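Putative isochorismatase (Burkholderia xenovorans, PDB 3OQP) probably acts as a hydrolase of the isochorismatase family, related to nicotinamidases, though its own substrate is not established. Local coordinates at residues V49-F57 / R83-A94; M2-I10 / W182-L192. All coordinates share one frame; numbering follows the deposited sequence. Where two conformers were deposited one is given.

From the N terminus, residues 2-10 lead into strand 7-12, an inner strand of the six-stranded parallel sheet. The chain then passes through helix 30-47 to strand 51-56, which lies beside strand 7-12. Contact 1 closes the next loop, where strand 85-89 returns to pair with strand 51-56 and forms one outer strand of the sheet. Three more strands extend the sheet on the other side of strand 7-12, before helix 179-188 and the turn after it come back to the N-terminal segment in contact 2. The short loop of contact 1 thus lies wholly within the long loop of contact 2. Backbone bonds of Leu9 with Pro50 and Val52 join the two.

Contact 1. Residues V49-F57 / R83-A94; sequences VPVVIVQNF and RDHYVEKSLPSA
Val52 to Asn56 pair in parallel with His85 to Lys89, the strand axes approaching to 4.6 Å at an angle of 21°. The backbone ladder runs alternately, from Ile53 N to His85 O (2.9 Å), then through Val87, Gln55 and Lys89 to Phe57. At its start Val51 O accepts from both Asp84 N and His85 N, while Asp84 OD2 receives Val51 N at 2.9 Å on its anti lone pair. A water bridges the same carboxylate oxygen to Val49 O. The pair closes a beta-alpha-beta unit at one edge of the parallel sheet. Valines suit the face of Val52 and Val54, where branched side chains pack against Val87, Ala94 and helix 100-105. On the other face Tyr86 OH donates to Gln55 OE1 (2.6 Å), the oxygen lying at the ring edge with amide and ring planes 89° apart; Gln55 NE2 goes on to Ala72 O. Ile53 CG1 meets the aliphatic CD of Arg83 at 3.7 Å. Lys89 crosses Val54 at a slant, its CD 3.6 Å from Val54 CG1, and a bend at chi4 (68°) carries NZ to Leu91 O (2.9 Å) and Pro92 O. The same NZ forms a salt bridge with Asp13 and a hydrogen bond with OD1 of Cys122, oxidised to 3-sulfinoalanine, consistent with the Asp-Lys-Cys catalytic triad of the family. Beyond the strands, Ser90 OG donates to Phe57 O (2.9 Å).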
# COMPACT_ATOMS: atom_id res chain seq x y z
N VAL A 49 -4.89 20.11 17.66
CA VAL A 49 -4.97 19.17 16.53
C VAL A 49 -6.02 18.12 16.87
O VAL A 49 -5.83 17.43 17.86
CB VAL A 49 -3.60 18.48 16.32
CG1 VAL A 49 -3.71 17.35 15.28
CG2 VAL A 49 -2.52 19.50 15.89
N PRO A 50 -7.09 17.98 16.07
CA PRO A 50 -8.09 16.97 16.39
C PRO A 50 -7.47 15.58 16.38
O PRO A 50 -6.64 15.26 15.52
CB PRO A 50 -9.13 17.14 15.26
CG PRO A 50 -8.97 18.49 14.75
CD PRO A 50 -7.53 18.83 14.95
N VAL A 51 -7.90 14.76 17.32
CA VAL A 51 -7.44 13.43 17.50
C VAL A 51 -8.56 12.46 17.20
O VAL A 51 -9.69 12.53 17.78
CB VAL A 51 -6.97 13.21 18.95
CG1 VAL A 51 -6.61 11.71 19.20
CG2 VAL A 51 -5.77 14.12 19.25
N VAL A 52 -8.36 11.54 16.25
CA VAL A 52 -9.37 10.56 15.80
C VAL A 52 -8.89 9.17 16.16
O VAL A 52 -7.74 8.82 15.80
CB VAL A 52 -9.53 10.61 14.26
CG1 VAL A 52 -10.56 9.55 13.79
CG2 VAL A 52 -9.86 12.02 13.78
N ILE A 53 -9.65 8.42 16.93
CA ILE A 53 -9.34 7.06 17.29
C ILE A 53 -10.10 6.11 16.36
O ILE A 53 -11.29 6.24 16.14
CB ILE A 53 -9.78 6.79 18.75
CG1 ILE A 53 -9.07 7.72 19.72
CG2 ILE A 53 -9.62 5.32 19.16
CD1 ILE A 53 -7.60 7.73 19.64
N VAL A 54 -9.39 5.08 15.88
CA VAL A 54 -9.95 4.03 15.02
C VAL A 54 -9.82 2.72 15.79
O VAL A 54 -8.72 2.43 16.32
CB VAL A 54 -9.21 3.94 13.70
CG1 VAL A 54 -9.83 2.85 12.81
CG2 VAL A 54 -9.18 5.34 13.00
N GLN A 55 -10.89 1.92 15.81
CA GLN A 55 -10.89 0.61 16.43
C GLN A 55 -11.37 -0.40 15.40
O GLN A 55 -12.46 -0.23 14.81
CB GLN A 55 -11.78 0.65 17.68
CG GLN A 55 -11.76 -0.61 18.52
CD GLN A 55 -12.55 -0.48 19.83
OE1 GLN A 55 -13.34 0.44 20.02
NE2 GLN A 55 -12.21 -1.33 20.79
N ASN A 56 -10.64 -1.50 15.28
CA ASN A 56 -10.89 -2.53 14.29
C ASN A 56 -11.58 -3.73 14.97
O ASN A 56 -11.04 -4.24 15.96
CB ASN A 56 -9.58 -2.97 13.64
CG ASN A 56 -9.75 -4.00 12.57
OD1 ASN A 56 -10.00 -3.63 11.42
ND2 ASN A 56 -9.65 -5.32 12.93
N PHE A 57 -12.72 -4.17 14.45
CA PHE A 57 -13.34 -5.36 14.96
C PHE A 57 -13.52 -6.44 13.91
O PHE A 57 -13.85 -6.17 12.76
CB PHE A 57 -14.73 -5.01 15.48
CG PHE A 57 -14.72 -4.20 16.74
CD1 PHE A 57 -14.32 -4.76 17.95
CD2 PHE A 57 -15.23 -2.92 16.75
CE1 PHE A 57 -14.37 -4.02 19.12
CE2 PHE A 57 -15.28 -2.18 17.94
CZ PHE A 57 -14.84 -2.74 19.10
N ARG A 83 -10.31 12.23 23.21
CA ARG A 83 -10.29 12.15 21.77
C ARG A 83 -11.34 13.10 21.23
O ARG A 83 -12.30 13.46 21.95
CB ARG A 83 -10.61 10.73 21.25
CG ARG A 83 -12.01 10.23 21.70
CD ARG A 83 -12.29 8.88 21.15
NE ARG A 83 -13.69 8.49 21.36
CZ ARG A 83 -14.09 7.34 21.87
NH1 ARG A 83 -13.22 6.40 22.27
NH2 ARG A 83 -15.40 7.13 21.97
N ASP A 84 -11.24 13.46 19.96
CA ASP A 84 -12.31 14.27 19.33
C ASP A 84 -13.24 13.54 18.42
O ASP A 84 -14.35 14.03 18.16
CB ASP A 84 -11.64 15.37 18.55
CG ASP A 84 -10.74 16.19 19.45
OD1 ASP A 84 -11.23 16.86 20.35
OD2 ASP A 84 -9.49 16.23 19.29
N HIS A 85 -12.85 12.37 17.96
CA HIS A 85 -13.71 11.53 17.11
C HIS A 85 -13.28 10.07 17.24
O HIS A 85 -12.16 9.77 17.63
CB HIS A 85 -13.61 11.97 15.67
CG HIS A 85 -14.65 11.39 14.78
ND1 HIS A 85 -15.99 11.48 15.03
CD2 HIS A 85 -14.52 10.77 13.58
CE1 HIS A 85 -16.65 10.88 14.04
NE2 HIS A 85 -15.77 10.46 13.14
N TYR A 86 -14.22 9.19 16.93
CA TYR A 86 -14.11 7.73 16.96
C TYR A 86 -14.71 7.13 15.71
O TYR A 86 -15.75 7.56 15.27
CB TYR A 86 -14.78 7.17 18.20
CG TYR A 86 -14.83 5.67 18.25
CD1 TYR A 86 -15.91 5.00 17.68
CD2 TYR A 86 -13.81 4.91 18.83
CE1 TYR A 86 -15.98 3.60 17.75
CE2 TYR A 86 -13.90 3.55 18.91
CZ TYR A 86 -14.95 2.88 18.33
OH TYR A 86 -15.06 1.52 18.38
N VAL A 87 -14.02 6.15 15.13
CA VAL A 87 -14.41 5.42 13.93
C VAL A 87 -14.15 3.93 14.18
O VAL A 87 -13.02 3.58 14.56
CB VAL A 87 -13.60 5.82 12.70
CG1 VAL A 87 -13.99 4.94 11.51
CG2 VAL A 87 -13.82 7.30 12.38
N GLU A 88 -15.19 3.08 14.09
CA GLU A 88 -14.96 1.64 14.05
C GLU A 88 -14.89 1.16 12.61
O GLU A 88 -15.59 1.64 11.75
CB GLU A 88 -16.02 0.83 14.83
CG GLU A 88 -17.37 0.73 14.10
CD GLU A 88 -18.30 -0.27 14.75
OE1 GLU A 88 -18.61 -0.10 15.94
OE2 GLU A 88 -18.69 -1.23 14.06
N LYS A 89 -14.02 0.18 12.35
CA LYS A 89 -13.85 -0.41 11.02
C LYS A 89 -13.67 -1.93 11.12
O LYS A 89 -13.35 -2.45 12.19
CB LYS A 89 -12.67 0.22 10.25
CG LYS A 89 -11.33 -0.12 10.84
CD LYS A 89 -10.19 0.57 10.09
CE LYS A 89 -8.85 0.12 10.57
NZ LYS A 89 -8.53 -1.28 10.23
N SER A 90 -13.88 -2.59 9.99
CA SER A 90 -13.70 -4.01 9.77
C SER A 90 -12.96 -4.31 8.46
O SER A 90 -13.06 -5.42 7.92
CB SER A 90 -15.09 -4.68 9.77
OG SER A 90 -15.60 -4.65 11.06
N LEU A 91 -12.36 -3.28 7.88
CA LEU A 91 -11.51 -3.37 6.71
C LEU A 91 -10.21 -2.64 7.05
O LEU A 91 -10.19 -1.87 7.98
CB LEU A 91 -12.15 -2.63 5.50
CG LEU A 91 -13.41 -3.25 4.94
CD1 LEU A 91 -14.04 -2.30 3.94
CD2 LEU A 91 -13.06 -4.60 4.31
N PRO A 92 -9.14 -2.87 6.26
CA PRO A 92 -7.89 -2.15 6.54
C PRO A 92 -8.01 -0.63 6.55
O PRO A 92 -7.59 0.01 7.53
CB PRO A 92 -6.94 -2.69 5.45
CG PRO A 92 -7.52 -4.07 5.17
CD PRO A 92 -8.99 -3.92 5.24
N SER A 93 -8.69 -0.07 5.57
CA SER A 93 -8.80 1.38 5.49
C SER A 93 -9.88 1.94 6.44
O SER A 93 -11.00 1.44 6.52
CB SER A 93 -9.20 1.81 4.10
OG SER A 93 -9.46 3.22 4.09
N ALA A 94 -9.52 2.99 7.18
CA ALA A 94 -10.40 3.70 8.08
C ALA A 94 -11.39 4.59 7.32
O ALA A 94 -12.36 5.06 7.93
CB ALA A 94 -9.60 4.55 9.04
O HOH W 1 -7.25 17.55 20.15

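Contact 2. Residues M2-I10 / W182-L192; sequences MTTPRRALI and WIAAVQGGTPL
Arg7 holds the chain where a Schellman motif ends helix 179-188, gripping Thr190 O end-on with both terminal nitrogens. NH2 makes the shorter bond, 2.8 Å to Thr190 O, and lies in the plane of that carbonyl; NH1, at 3.1 Å from Thr190 O, approaches from above it, 39° out of plane. The acceptor itself sits at the edge of the guanidinium, close to its plane. Starting with CG anti to the carbonyl carbon (chi1 -66°), the extended chain from CG to NE gives Arg7 the length to span from the strand to the turn. Its CD passes Val186 CG2 at 3.8 Å, and the guanidinium stands nearly perpendicular to the Trp182 indole, 83° between planes. Pro5 CB lies over one face of the guanidinium, toward its rim. NH2 also forms a salt bridge with Glu138 of strand 136-140, so this buried charge has an acidic partner as well as a carbonyl.

In the Schellman motif Thr190 N bonds to Ala185 O, with a weak bond from Gly189 N to Val186 O. Gly189 has positive phi, easily adopted without a side chain, and Thr4 CG2 packs on Gly189 CA at 3.8 Å. Its carbonyl oxygen meets Pro5 CD at 3.4 Å. The rigid Pro5 ring also packs with CG 4.2 Å from Pro191 CB, and the CE methyl of selenomethionine Met2 reaches Pro191 CD at 4.0 Å. Deeper in, Leu9 CD1 rests over one face of the Trp182 ring, 4.3 Å from CH2, joining helix 179-188 to strand 7-12; Leu9 also touches helix 30-47.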
# COMPACT_ATOMS: atom_id res chain seq x y z
N MSE A 2 3.12 30.57 2.63
CA MSE A 2 2.50 29.21 2.73
C MSE A 2 1.34 29.17 3.74
O MSE A 2 1.40 29.84 4.77
CB MSE A 2 3.53 28.18 3.20
CG MSE A 2 4.33 27.51 2.09
SE MSE A 2 5.57 26.16 2.84
CE MSE A 2 6.06 27.08 4.52
N THR A 3 0.36 28.33 3.47
CA THR A 3 -0.74 28.09 4.43
C THR A 3 -0.28 27.12 5.52
O THR A 3 0.35 26.11 5.24
CB THR A 3 -1.96 27.60 3.64
OG1 THR A 3 -2.47 28.69 2.85
CG2 THR A 3 -3.06 27.06 4.48
N THR A 4 -0.61 27.42 6.77
CA THR A 4 -0.28 26.52 7.88
C THR A 4 -0.96 25.15 7.70
O THR A 4 -2.19 25.12 7.46
CB THR A 4 -0.76 27.12 9.19
OG1 THR A 4 -0.27 28.47 9.29
CG2 THR A 4 -0.31 26.25 10.41
N PRO A 5 -0.23 24.03 7.82
CA PRO A 5 -0.99 22.74 7.78
C PRO A 5 -2.09 22.70 8.81
O PRO A 5 -1.93 23.15 9.94
CB PRO A 5 0.08 21.69 8.13
CG PRO A 5 1.34 22.35 7.72
CD PRO A 5 1.20 23.81 8.03
N ARG A 6 -3.24 22.15 8.41
CA ARG A 6 -4.39 21.90 9.29
C ARG A 6 -4.51 20.39 9.45
O ARG A 6 -5.00 19.70 8.56
CB ARG A 6 -5.61 22.56 8.74
CG ARG A 6 -6.90 22.19 9.46
CD ARG A 6 -6.89 22.33 10.96
NE ARG A 6 -8.28 22.25 11.42
CZ ARG A 6 -8.65 22.28 12.68
NH1 ARG A 6 -7.71 22.38 13.65
NH2 ARG A 6 -9.95 22.15 12.96
N ARG A 7 -3.90 19.89 10.51
CA ARG A 7 -3.63 18.50 10.74
C ARG A 7 -4.75 17.88 11.59
O ARG A 7 -5.29 18.53 12.49
CB ARG A 7 -2.27 18.25 11.44
CG ARG A 7 -1.08 18.63 10.63
CD ARG A 7 0.18 18.88 11.44
NE ARG A 7 1.39 18.80 10.66
CZ ARG A 7 2.33 19.75 10.50
NH1 ARG A 7 2.25 20.93 11.11
NH2 ARG A 7 3.43 19.46 9.82
N ALA A 8 -5.02 16.61 11.33
CA ALA A 8 -5.74 15.74 12.25
C ALA A 8 -4.76 14.59 12.54
O ALA A 8 -4.18 14.04 11.63
CB ALA A 8 -7.11 15.21 11.70
N LEU A 9 -4.68 14.19 13.79
CA LEU A 9 -3.93 13.00 14.16
C LEU A 9 -4.90 11.80 14.23
O LEU A 9 -5.86 11.81 15.00
CB LEU A 9 -3.31 13.21 15.55
CG LEU A 9 -2.50 12.04 16.08
CD1 LEU A 9 -1.23 11.86 15.26
CD2 LEU A 9 -2.22 12.22 17.60
N ILE A 10 -4.62 10.76 13.42
CA ILE A 10 -5.46 9.54 13.49
C ILE A 10 -4.62 8.43 14.12
O ILE A 10 -3.42 8.30 13.79
CB ILE A 10 -5.95 9.18 12.08
CG1 ILE A 10 -7.03 8.10 12.16
CG2 ILE A 10 -4.83 8.79 11.12
CD1 ILE A 10 -7.82 7.94 10.86
N TRP A 182 7.45 15.88 14.22
CA TRP A 182 6.04 16.26 14.04
C TRP A 182 5.61 17.28 15.07
O TRP A 182 5.01 18.32 14.72
CB TRP A 182 5.13 15.04 14.09
CG TRP A 182 3.74 15.40 13.81
CD1 TRP A 182 3.23 15.71 12.60
CD2 TRP A 182 2.66 15.48 14.77
NE1 TRP A 182 1.88 15.97 12.73
CE2 TRP A 182 1.51 15.84 14.05
CE3 TRP A 182 2.56 15.29 16.16
CZ2 TRP A 182 0.27 15.97 14.68
CZ3 TRP A 182 1.33 15.43 16.76
CH2 TRP A 182 0.22 15.81 16.03
N ILE A 183 5.90 17.01 16.33
CA ILE A 183 5.55 17.93 17.40
C ILE A 183 6.13 19.33 17.15
O ILE A 183 5.43 20.35 17.31
CB ILE A 183 5.92 17.39 18.76
CG1 ILE A 183 5.07 16.18 19.09
CG2 ILE A 183 5.76 18.46 19.82
CD1 ILE A 183 5.56 15.40 20.32
N ALA A 184 7.40 19.38 16.75
CA ALA A 184 8.03 20.65 16.40
C ALA A 184 7.39 21.37 15.22
O ALA A 184 7.25 22.61 15.24
CB ALA A 184 9.53 20.45 16.21
N ALA A 185 7.04 20.60 14.19
CA ALA A 185 6.38 21.16 13.03
C ALA A 185 4.97 21.70 13.36
O ALA A 185 4.55 22.75 12.86
CB ALA A 185 6.31 20.17 11.90
N VAL A 186 4.27 21.04 14.26
CA VAL A 186 2.98 21.57 14.78
C VAL A 186 3.21 22.90 15.51
O VAL A 186 2.50 23.87 15.29
CB VAL A 186 2.26 20.52 15.71
CG1 VAL A 186 1.07 21.15 16.45
CG2 VAL A 186 1.76 19.30 14.89
N GLN A 187 4.19 22.93 16.41
CA GLN A 187 4.53 24.16 17.12
C GLN A 187 4.86 25.31 16.18
O GLN A 187 4.46 26.46 16.40
CB GLN A 187 5.70 23.88 18.09
CG GLN A 187 6.37 25.09 18.71
CD GLN A 187 7.51 24.74 19.66
OE1 GLN A 187 8.62 24.23 19.25
NE2 GLN A 187 7.27 24.99 20.95
N GLY A 188 5.59 25.03 15.12
CA GLY A 188 6.07 26.05 14.21
C GLY A 188 5.09 26.39 13.09
O GLY A 188 5.24 27.36 12.40
N GLY A 189 4.09 25.54 12.88
CA GLY A 189 3.14 25.71 11.81
C GLY A 189 3.70 25.45 10.44
O GLY A 189 3.29 26.10 9.48
N THR A 190 4.59 24.47 10.34
CA THR A 190 5.29 24.17 9.09
C THR A 190 4.98 22.76 8.62
O THR A 190 4.68 21.90 9.44
CB THR A 190 6.82 24.37 9.28
OG1 THR A 190 7.30 23.62 10.42
CG2 THR A 190 7.11 25.89 9.47
N PRO A 191 5.01 22.53 7.31
CA PRO A 191 4.86 21.19 6.78
C PRO A 191 6.08 20.34 6.99
O PRO A 191 7.18 20.86 7.20
CB PRO A 191 4.65 21.41 5.30
CG PRO A 191 5.34 22.66 4.97
CD PRO A 191 5.27 23.50 6.23
N LEU A 192 5.91 19.05 6.93
CA LEU A 192 7.04 18.14 6.96
C LEU A 192 7.44 17.85 5.51
O LEU A 192 6.63 17.93 4.61
CB LEU A 192 6.64 16.85 7.71
CG LEU A 192 6.53 17.00 9.23
CD1 LEU A 192 5.89 15.78 9.79
CD2 LEU A 192 7.90 17.25 9.91